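Local coordinates for translation initiation factor eif-2b-like protein (Chaetomium thermophilum, PDB 4ZEO) that probably serves as the delta subunit of eIF2B, the heterodecameric guanine nucleotide exchange factor that acts on eIF2 in translation initiation, at residues I280-G290 and G306-D316; A386-F397 and Y433-I441. All coordinates share one frame; numbering follows the deposited sequence.

Contact 1 of 2, residues I280-G290 and G306-D316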
loop_
_atom_site.group_PDB
_atom_site.type_symbol
_atom_site.label_atom_id
_atom_site.label_comp_id
_atom_site.label_asym_id
_atom_site.label_seq_id
_atom_site.Cartn_x
_atom_site.Cartn_y
_atom_site.Cartn_z
ATOM N N ILE A 280 -2.727 -15.487 -13.978
ATOM C CA ILE A 280 -2.646 -15.130 -15.384
ATOM C C ILE A 280 -2.180 -16.293 -16.241
ATOM O O ILE A 280 -1.232 -16.976 -15.903
ATOM C CB ILE A 280 -1.755 -13.907 -15.572
ATOM C CG1 ILE A 280 -2.366 -12.742 -14.789
ATOM C CG2 ILE A 280 -1.617 -13.557 -17.054
ATOM C CD1 ILE A 280 -1.553 -11.515 -14.793
ATOM N N ASN A 281 -2.869 -16.512 -17.354
ATOM C CA ASN A 281 -2.597 -17.652 -18.221
ATOM C C ASN A 281 -2.461 -17.202 -19.654
ATOM O O ASN A 281 -2.880 -16.099 -19.988
ATOM C CB ASN A 281 -3.729 -18.666 -18.118
ATOM C CG ASN A 281 -3.809 -19.303 -16.761
ATOM O OD1 ASN A 281 -2.858 -19.916 -16.284
ATOM N ND2 ASN A 281 -4.926 -19.078 -16.085
ATOM N N ASP A 282 -1.920 -18.062 -20.508
ATOM C CA ASP A 282 -1.722 -17.694 -21.907
ATOM C C ASP A 282 -3.066 -17.435 -22.580
ATOM O O ASP A 282 -4.003 -18.221 -22.441
ATOM C CB ASP A 282 -0.982 -18.797 -22.659
ATOM C CG ASP A 282 0.491 -18.530 -22.774
ATOM O OD1 ASP A 282 0.870 -17.347 -22.769
ATOM O OD2 ASP A 282 1.271 -19.496 -22.887
ATOM N N GLY A 283 -3.143 -16.336 -23.322
ATOM C CA GLY A 283 -4.366 -15.949 -24.007
ATOM C C GLY A 283 -5.353 -15.128 -23.187
ATOM O O GLY A 283 -6.433 -14.810 -23.667
ATOM N N ASP A 284 -4.987 -14.775 -21.960
ATOM C CA ASP A 284 -5.873 -13.985 -21.096
ATOM C C ASP A 284 -5.966 -12.539 -21.558
ATOM O O ASP A 284 -5.046 -11.990 -22.174
ATOM C CB ASP A 284 -5.378 -13.997 -19.632
ATOM C CG ASP A 284 -5.831 -15.225 -18.846
ATOM O OD1 ASP A 284 -5.473 -15.325 -17.646
ATOM O OD2 ASP A 284 -6.512 -16.104 -19.419
ATOM N N THR A 285 -7.082 -11.909 -21.232
ATOM C CA THR A 285 -7.167 -10.472 -21.357
ATOM C C THR A 285 -7.363 -9.903 -19.982
ATOM O O THR A 285 -8.257 -10.288 -19.254
ATOM C CB THR A 285 -8.285 -10.006 -22.291
ATOM O OG1 THR A 285 -8.134 -10.640 -23.574
ATOM C CG2 THR A 285 -8.190 -8.501 -22.472
ATOM N N ILE A 286 -6.491 -8.989 -19.625
ATOM C CA ILE A 286 -6.496 -8.383 -18.309
ATOM C C ILE A 286 -6.951 -6.941 -18.394
ATOM O O ILE A 286 -6.532 -6.218 -19.296
ATOM C CB ILE A 286 -5.090 -8.414 -17.656
ATOM C CG1 ILE A 286 -4.461 -9.808 -17.792
ATOM C CG2 ILE A 286 -5.177 -7.965 -16.223
ATOM C CD1 ILE A 286 -5.102 -10.841 -16.905
ATOM N N VAL A 287 -7.809 -6.535 -17.462
ATOM C CA VAL A 287 -8.234 -5.151 -17.374
ATOM C C VAL A 287 -7.734 -4.534 -16.067
ATOM O O VAL A 287 -7.747 -5.169 -15.011
ATOM C CB VAL A 287 -9.768 -5.018 -17.464
ATOM C CG1 VAL A 287 -10.166 -3.537 -17.419
ATOM C CG2 VAL A 287 -10.293 -5.686 -18.752
ATOM N N THR A 288 -7.211 -3.319 -16.138
ATOM C CA THR A 288 -6.870 -2.631 -14.908
ATOM C C THR A 288 -7.143 -1.144 -15.081
ATOM O O THR A 288 -7.433 -0.684 -16.202
ATOM C CB THR A 288 -5.416 -2.901 -14.470
ATOM O OG1 THR A 288 -5.281 -2.532 -13.093
ATOM C CG2 THR A 288 -4.415 -2.120 -15.325
ATOM N N TYR A 289 -7.111 -0.418 -13.961
ATOM C CA TYR A 289 -7.445 1.005 -13.927
ATOM C C TYR A 289 -6.319 1.837 -13.318
ATOM O O TYR A 289 -5.922 1.626 -12.171
ATOM C CB TYR A 289 -8.735 1.207 -13.139
ATOM C CG TYR A 289 -9.208 2.629 -12.999
ATOM C CD1 TYR A 289 -9.624 3.359 -14.110
ATOM C CD2 TYR A 289 -9.238 3.250 -11.755
ATOM C CE1 TYR A 289 -10.074 4.662 -13.986
ATOM C CE2 TYR A 289 -9.679 4.550 -11.619
ATOM C CZ TYR A 289 -10.105 5.252 -12.739
ATOM O OH TYR A 289 -10.558 6.552 -12.605
ATOM N N GLY A 290 -5.822 2.800 -14.092
ATOM C CA GLY A 290 -4.750 3.663 -13.656
ATOM C C GLY A 290 -3.481 2.869 -13.476
ATOM O O GLY A 290 -3.313 1.806 -14.073
ATOM N N GLY A 306 6.974 -15.811 -19.273
ATOM C CA GLY A 306 6.831 -16.251 -20.652
ATOM C C GLY A 306 5.399 -16.237 -21.156
ATOM O O GLY A 306 5.129 -16.643 -22.278
ATOM N N LYS A 307 4.478 -15.761 -20.329
ATOM C CA LYS A 307 3.066 -15.744 -20.687
ATOM C C LYS A 307 2.742 -14.652 -21.691
ATOM O O LYS A 307 3.294 -13.559 -21.652
ATOM C CB LYS A 307 2.220 -15.586 -19.424
ATOM C CG LYS A 307 2.531 -16.679 -18.413
ATOM C CD LYS A 307 1.660 -16.590 -17.223
ATOM C CE LYS A 307 2.123 -17.515 -16.130
ATOM N NZ LYS A 307 1.087 -17.611 -15.066
ATOM N N SER A 308 1.840 -14.970 -22.604
ATOM C CA SER A 308 1.385 -14.013 -23.597
ATOM C C SER A 308 -0.077 -13.673 -23.350
ATOM O O SER A 308 -0.951 -14.541 -23.336
ATOM C CB SER A 308 1.586 -14.569 -25.002
ATOM O OG SER A 308 0.692 -15.635 -25.255
ATOM N N PHE A 309 -0.330 -12.390 -23.134
ATOM C CA PHE A 309 -1.645 -11.948 -22.728
ATOM C C PHE A 309 -1.843 -10.502 -23.136
ATOM O O PHE A 309 -0.892 -9.803 -23.491
ATOM C CB PHE A 309 -1.824 -12.123 -21.220
ATOM C CG PHE A 309 -0.730 -11.494 -20.396
ATOM C CD1 PHE A 309 0.432 -12.184 -20.113
ATOM C CD2 PHE A 309 -0.878 -10.216 -19.878
ATOM C CE1 PHE A 309 1.430 -11.603 -19.361
ATOM C CE2 PHE A 309 0.128 -9.636 -19.120
ATOM C CZ PHE A 309 1.274 -10.335 -18.866
ATOM N N ASN A 310 -3.091 -10.069 -23.094
ATOM C CA ASN A 310 -3.454 -8.718 -23.459
ATOM C C ASN A 310 -3.820 -7.920 -22.240
ATOM O O ASN A 310 -4.346 -8.462 -21.265
ATOM C CB ASN A 310 -4.605 -8.732 -24.444
ATOM C CG ASN A 310 -4.187 -9.243 -25.805
ATOM O OD1 ASN A 310 -3.109 -8.919 -26.298
ATOM N ND2 ASN A 310 -5.046 -10.027 -26.431
ATOM N N VAL A 311 -3.491 -6.637 -22.265
ATOM C CA VAL A 311 -3.865 -5.765 -21.165
ATOM C C VAL A 311 -4.640 -4.556 -21.655
ATOM O O VAL A 311 -4.260 -3.905 -22.633
ATOM C CB VAL A 311 -2.624 -5.325 -20.362
ATOM C CG1 VAL A 311 -2.998 -4.307 -19.318
ATOM C CG2 VAL A 311 -1.964 -6.540 -19.725
ATOM N N THR A 312 -5.750 -4.284 -20.989
ATOM C CA THR A 312 -6.509 -3.082 -21.237
ATOM C C THR A 312 -6.296 -2.177 -20.049
ATOM O O THR A 312 -6.528 -2.566 -18.912
ATOM C CB THR A 312 -8.023 -3.369 -21.447
ATOM O OG1 THR A 312 -8.211 -4.059 -22.686
ATOM C CG2 THR A 312 -8.830 -2.068 -21.484
ATOM N N VAL A 313 -5.805 -0.974 -20.314
ATOM C CA VAL A 313 -5.587 -0.008 -19.254
ATOM C C VAL A 313 -6.562 1.140 -19.381
ATOM O O VAL A 313 -6.576 1.860 -20.378
ATOM C CB VAL A 313 -4.140 0.524 -19.252
ATOM C CG1 VAL A 313 -3.942 1.495 -18.101
ATOM C CG2 VAL A 313 -3.163 -0.636 -19.127
ATOM N N LEU A 314 -7.382 1.290 -18.351
ATOM C CA LEU A 314 -8.385 2.334 -18.301
ATOM C C LEU A 314 -7.828 3.451 -17.425
ATOM O O LEU A 314 -6.945 3.187 -16.599
ATOM C CB LEU A 314 -9.693 1.780 -17.736
ATOM C CG LEU A 314 -10.373 0.607 -18.464
ATOM C CD1 LEU A 314 -11.468 -0.003 -17.604
ATOM C CD2 LEU A 314 -10.965 1.054 -19.766
ATOM N N ASP A 315 -8.278 4.695 -17.603
ATOM C CA ASP A 315 -7.691 5.761 -16.803
ATOM C C ASP A 315 -8.680 6.799 -16.319
ATOM O O ASP A 315 -9.846 6.812 -16.723
ATOM C CB ASP A 315 -6.588 6.481 -17.584
ATOM C CG ASP A 315 -5.332 6.736 -16.733
ATOM O OD1 ASP A 315 -4.296 7.077 -17.333
ATOM O OD2 ASP A 315 -5.382 6.618 -15.480
ATOM N N ASP A 316 -8.198 7.639 -15.410
ATOM C CA ASP A 316 -8.876 8.853 -14.985
ATOM C C ASP A 316 -8.309 9.962 -15.872
ATOM O O ASP A 316 -7.101 10.192 -15.858
ATOM C CB ASP A 316 -8.609 9.116 -13.495
ATOM C CG ASP A 316 -9.342 10.339 -12.946
ATOM O OD1 ASP A 316 -9.602 11.314 -13.679
ATOM O OD2 ASP A 316 -9.623 10.338 -11.736
HETATM O O HOH W 1 -0.242 -19.813 -14.378
#

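Contact 2 of 2, residues A386-F397 and Y433-I441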
loop_
_atom_site.group_PDB
_atom_site.type_symbol
_atom_site.label_atom_id
_atom_site.label_comp_id
_atom_site.label_asym_id
_atom_site.label_seq_id
_atom_site.Cartn_x
_atom_site.Cartn_y
_atom_site.Cartn_z
ATOM N N ALA A 386 -17.289 -10.960 -15.106
ATOM C CA ALA A 386 -15.843 -10.975 -15.087
ATOM C C ALA A 386 -15.284 -11.034 -13.655
ATOM O O ALA A 386 -15.874 -10.474 -12.728
ATOM C CB ALA A 386 -15.303 -9.754 -15.826
ATOM N N LYS A 387 -14.147 -11.709 -13.482
ATOM C CA LYS A 387 -13.507 -11.778 -12.181
ATOM C C LYS A 387 -12.874 -10.435 -11.790
ATOM O O LYS A 387 -12.215 -9.770 -12.602
ATOM C CB LYS A 387 -12.435 -12.874 -12.172
ATOM C CG LYS A 387 -12.876 -14.171 -11.530
ATOM C CD LYS A 387 -11.703 -15.137 -11.297
ATOM C CE LYS A 387 -11.190 -15.775 -12.565
ATOM N NZ LYS A 387 -12.135 -16.833 -13.035
ATOM N N VAL A 388 -13.050 -10.041 -10.534
ATOM C CA VAL A 388 -12.423 -8.821 -10.056
ATOM C C VAL A 388 -11.487 -9.231 -8.931
ATOM O O VAL A 388 -11.923 -9.683 -7.873
ATOM C CB VAL A 388 -13.460 -7.758 -9.598
ATOM C CG1 VAL A 388 -12.770 -6.516 -8.986
ATOM C CG2 VAL A 388 -14.352 -7.348 -10.761
ATOM N N ILE A 389 -10.191 -9.119 -9.200
ATOM C CA ILE A 389 -9.153 -9.507 -8.253
ATOM C C ILE A 389 -8.473 -8.292 -7.719
ATOM O O ILE A 389 -7.924 -7.474 -8.482
ATOM C CB ILE A 389 -8.098 -10.429 -8.897
ATOM C CG1 ILE A 389 -8.808 -11.603 -9.576
ATOM C CG2 ILE A 389 -7.112 -10.955 -7.858
ATOM C CD1 ILE A 389 -7.874 -12.693 -10.039
ATOM N N VAL A 390 -8.503 -8.174 -6.397
ATOM C CA VAL A 390 -7.870 -7.052 -5.729
ATOM C C VAL A 390 -6.585 -7.518 -5.069
ATOM O O VAL A 390 -6.569 -8.537 -4.375
ATOM C CB VAL A 390 -8.796 -6.418 -4.681
ATOM C CG1 VAL A 390 -8.017 -5.417 -3.805
ATOM C CG2 VAL A 390 -9.999 -5.772 -5.353
ATOM N N LEU A 391 -5.511 -6.776 -5.320
ATOM C CA LEU A 391 -4.173 -7.061 -4.776
ATOM C C LEU A 391 -3.837 -6.073 -3.674
ATOM O O LEU A 391 -3.878 -4.854 -3.886
ATOM C CB LEU A 391 -3.120 -6.980 -5.865
ATOM C CG LEU A 391 -3.409 -7.742 -7.163
ATOM C CD1 LEU A 391 -2.318 -7.491 -8.218
ATOM C CD2 LEU A 391 -3.558 -9.235 -6.867
ATOM N N CYS A 392 -3.541 -6.583 -2.483
ATOM C CA CYS A 392 -3.304 -5.693 -1.357
ATOM C C CYS A 392 -2.514 -6.354 -0.211
ATOM O O CYS A 392 -2.764 -7.505 0.149
ATOM C CB CYS A 392 -4.673 -5.178 -0.865
ATOM S SG CYS A 392 -4.658 -3.839 0.316
ATOM N N GLU A 393 -1.620 -5.590 0.402
ATOM C CA GLU A 393 -0.828 -6.074 1.533
ATOM C C GLU A 393 -1.725 -6.100 2.765
ATOM O O GLU A 393 -2.591 -5.246 2.915
ATOM C CB GLU A 393 0.402 -5.174 1.771
ATOM C CG GLU A 393 1.350 -5.090 0.584
ATOM C CD GLU A 393 1.008 -3.968 -0.431
ATOM O OE1 GLU A 393 -0.144 -3.449 -0.453
ATOM O OE2 GLU A 393 1.915 -3.600 -1.210
ATOM N N THR A 394 -1.482 -7.043 3.664
ATOM C CA THR A 394 -2.316 -7.205 4.852
ATOM C C THR A 394 -2.270 -5.977 5.744
ATOM O O THR A 394 -3.245 -5.677 6.425
ATOM C CB THR A 394 -1.895 -8.439 5.703
ATOM O OG1 THR A 394 -0.534 -8.305 6.118
ATOM C CG2 THR A 394 -2.048 -9.695 4.923
ATOM N N ILE A 395 -1.139 -5.275 5.732
ATOM C CA ILE A 395 -0.912 -4.088 6.583
ATOM C C ILE A 395 -1.886 -2.929 6.220
ATOM O O ILE A 395 -2.118 -2.027 7.012
ATOM C CB ILE A 395 0.581 -3.604 6.469
ATOM C CG1 ILE A 395 0.972 -2.643 7.591
ATOM C CG2 ILE A 395 0.864 -2.943 5.116
ATOM C CD1 ILE A 395 1.312 -3.283 8.885
ATOM N N ASN A 396 -2.450 -2.992 5.018
ATOM C CA ASN A 396 -3.424 -2.024 4.534
ATOM C C ASN A 396 -4.865 -2.327 5.015
ATOM O O ASN A 396 -5.760 -1.519 4.812
ATOM C CB ASN A 396 -3.392 -1.962 2.997
ATOM C CG ASN A 396 -2.142 -1.265 2.450
ATOM O OD1 ASN A 396 -1.745 -0.211 2.936
ATOM N ND2 ASN A 396 -1.515 -1.866 1.450
ATOM N N PHE A 397 -5.085 -3.501 5.602
ATOM C CA PHE A 397 -6.396 -3.854 6.147
ATOM C C PHE A 397 -6.691 -3.141 7.444
ATOM O O PHE A 397 -5.801 -2.898 8.265
ATOM C CB PHE A 397 -6.518 -5.359 6.393
ATOM C CG PHE A 397 -6.717 -6.169 5.148
ATOM C CD1 PHE A 397 -5.777 -6.129 4.130
ATOM C CD2 PHE A 397 -7.798 -7.022 5.022
ATOM C CE1 PHE A 397 -5.932 -6.881 2.985
ATOM C CE2 PHE A 397 -7.967 -7.790 3.884
ATOM C CZ PHE A 397 -7.027 -7.720 2.858
ATOM N N TYR A 433 -18.584 -6.276 -5.182
ATOM C CA TYR A 433 -17.998 -6.128 -6.509
ATOM C C TYR A 433 -16.584 -6.652 -6.562
ATOM O O TYR A 433 -15.856 -6.394 -7.537
ATOM C CB TYR A 433 -18.027 -4.666 -6.977
ATOM C CG TYR A 433 -19.400 -4.049 -6.862
ATOM C CD1 TYR A 433 -20.462 -4.490 -7.669
ATOM C CD2 TYR A 433 -19.637 -3.004 -5.975
ATOM C CE1 TYR A 433 -21.708 -3.927 -7.564
ATOM C CE2 TYR A 433 -20.892 -2.431 -5.872
ATOM C CZ TYR A 433 -21.914 -2.894 -6.668
ATOM O OH TYR A 433 -23.148 -2.334 -6.553
ATOM N N ILE A 434 -16.170 -7.337 -5.497
ATOM C CA ILE A 434 -14.845 -7.939 -5.458
ATOM C C ILE A 434 -14.940 -9.460 -5.374
ATOM O O ILE A 434 -15.538 -10.000 -4.451
ATOM C CB ILE A 434 -14.020 -7.388 -4.280
ATOM C CG1 ILE A 434 -13.948 -5.861 -4.362
ATOM C CG2 ILE A 434 -12.615 -8.003 -4.253
ATOM C CD1 ILE A 434 -13.559 -5.183 -3.052
ATOM N N THR A 435 -14.375 -10.144 -6.365
ATOM C CA THR A 435 -14.352 -11.602 -6.403
ATOM C C THR A 435 -13.440 -12.156 -5.313
ATOM O O THR A 435 -13.796 -13.071 -4.587
ATOM C CB THR A 435 -13.876 -12.125 -7.773
ATOM O OG1 THR A 435 -14.719 -11.600 -8.807
ATOM C CG2 THR A 435 -13.912 -13.660 -7.826
ATOM N N GLY A 436 -12.242 -11.605 -5.215
ATOM C CA GLY A 436 -11.317 -12.051 -4.204
ATOM C C GLY A 436 -10.165 -11.099 -4.036
ATOM O O GLY A 436 -9.886 -10.288 -4.923
ATOM N N VAL A 437 -9.499 -11.208 -2.890
ATOM C CA VAL A 437 -8.338 -10.389 -2.587
ATOM C C VAL A 437 -7.086 -11.262 -2.422
ATOM O O VAL A 437 -7.096 -12.230 -1.669
ATOM C CB VAL A 437 -8.535 -9.597 -1.283
ATOM C CG1 VAL A 437 -7.325 -8.661 -1.036
ATOM C CG2 VAL A 437 -9.801 -8.793 -1.358
ATOM N N ILE A 438 -6.005 -10.910 -3.098
ATOM C CA ILE A 438 -4.756 -11.627 -2.893
ATOM C C ILE A 438 -3.803 -10.783 -2.020
ATOM O O ILE A 438 -3.456 -9.661 -2.379
ATOM C CB ILE A 438 -4.067 -11.950 -4.221
ATOM C CG1 ILE A 438 -4.933 -12.864 -5.077
ATOM C CG2 ILE A 438 -2.701 -12.601 -3.983
ATOM C CD1 ILE A 438 -4.296 -13.169 -6.436
ATOM N N THR A 439 -3.344 -11.360 -0.905
ATOM C CA THR A 439 -2.424 -10.700 0.014
ATOM C C THR A 439 -1.130 -11.500 0.043
ATOM O O THR A 439 -0.977 -12.452 -0.716
ATOM C CB THR A 439 -2.969 -10.572 1.464
ATOM O OG1 THR A 439 -2.933 -11.849 2.119
ATOM C CG2 THR A 439 -4.389 -9.996 1.496
ATOM N N GLU A 440 -0.162 -11.046 0.835
ATOM C CA GLU A 440 1.092 -11.764 0.989
ATOM C C GLU A 440 0.927 -13.066 1.824
ATOM O O GLU A 440 1.872 -13.860 1.929
ATOM C CB GLU A 440 2.159 -10.847 1.607
ATOM C CG GLU A 440 2.033 -10.584 3.108
ATOM C CD GLU A 440 1.237 -9.350 3.457
ATOM O OE1 GLU A 440 0.374 -8.942 2.660
ATOM O OE2 GLU A 440 1.486 -8.770 4.537
ATOM N N ILE A 441 -0.238 -13.266 2.453
ATOM C CA ILE A 441 -0.460 -14.466 3.254
ATOM C C ILE A 441 -0.573 -15.709 2.368
ATOM O O ILE A 441 -1.388 -15.748 1.478
ATOM C CB ILE A 441 -1.700 -14.375 4.130
ATOM C CG1 ILE A 441 -1.642 -13.136 5.020
ATOM C CG2 ILE A 441 -1.843 -15.656 4.965
ATOM C CD1 ILE A 441 -0.371 -13.021 5.807
HETATM O O HOH W 2 1.636 -6.290 4.643
#

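Contact 1 of 2, residues I280-G290 and G306-D316
Thr-285 to Tyr-289 pair in parallel with Asn-310 to Leu-314, as the two strands of a right-handed beta-alpha-beta unit whose helix is 293-304. Backbone bonds run from Gly-283 N to Ser-308 O (2.8 Å) through to Gly-290 N to Leu-314 O (2.8 Å), in the staggered parallel pattern in which Ile-286 and Thr-288 each give N-H and C=O to the neighbouring strand.

Polar side chains secure the entrance to the pair. Asp-282 OD1 takes two bonds from Ser-308: the backbone N comes almost straight at 2.6 Å, N-H...O 175°, while OG, 3.0 Å away, approaches from above the carboxylate plane. The extended chain of Lys-307 carries NZ to Ile-280 O at 2.5 Å; NZ also bonds Ala-277 O and a water.

Apolar contacts lie on both faces of the pair. Ile-280 CG2 lies over one face of the Phe-309 ring, 4.1 Å from its centroid, and Ile-286 CG1 approaches the same ring. With Phe-309 CG between its backbone N and carbonyl carbon (chi1 53°), the ring turns toward helix 293-304, touching Ala-302. On the face of Val-287 and Tyr-289, Val-287 CG1 meets Leu-314 CD1 at 3.8 Å, and the tyrosine ring edge receives Leu-314 CB; its hydroxyl bonds Ser-372 O.

Backbone bonds thus set the register, while Asp-282 and Lys-307 bind polar backbone atoms of the loops leading into the strands.

Contact 2 of 2, residues A386-F397 and Y433-I441
Val-390 and Leu-391 pair with Val-437 and Ile-438 at one margin of a Rossmann-like parallel sheet, where 436-438 is one of the two outermost strands within the chain. Leu-391 and Ile-438 lie side by side and point the same way, leucine CD2 against isoleucine CB at 3.8 Å; Ile-389 CG2 meets Ile-438 CD1 on that face, and Ala-276 of helix 246-277 packs on both Leu-391 and Ile-438. On the other face Val-390 CG2 meets Ile-434 CG2 at 3.6 Å, and the Phe-397 ring presents its edge to Val-437 CG1 while its CZ also reaches Thr-439 CG2.

At the start of the pairing Thr-435 OG1 stands in for a backbone acceptor, taking Val-388 N at 2.9 Å in a nearly straight bond (178°). Val-388 O in turn accepts from both Thr-435 N and Gly-436 N.

Past the strands, Glu-440 crosses Thr-394 at about a right angle. Arg-264 NH1 also bonds Thr-394 OG1, and a water donates to Glu-440 OE2. The glutamate chain, bent at chi2 (-92°), brings both carboxylate oxygens to the threonine: Thr-394 N uses the syn lone pair of OE1 at 2.8 Å, whereas Thr-394 OG1 reaches OE2 at 2.6 Å from above the carboxylate plane.

In the fold
Contacts 1 and 2 belong to one six-stranded parallel sheet, their centres about 17 Å apart and their nearest atoms about 7 Å apart. Strand 354-358 lies between them, bonded through its backbone to 285-289 on one side and 387-391 on the other; Phe-356 meets side chains of both contacts. Along the chain they come in series, contact 1 closing before contact 2 opens. The strand order 3-2-1-4-5-6 is the classical Rossmann one: contact 1 joins 285-289 to 310-314, the neighbour of edge strand 336-338, and contact 2 joins 387-391 to edge strand 436-438, with helix 374-384 touching both. Together they take in four of the six strands, while contact 2 also reaches helices 174-191 and 246-277.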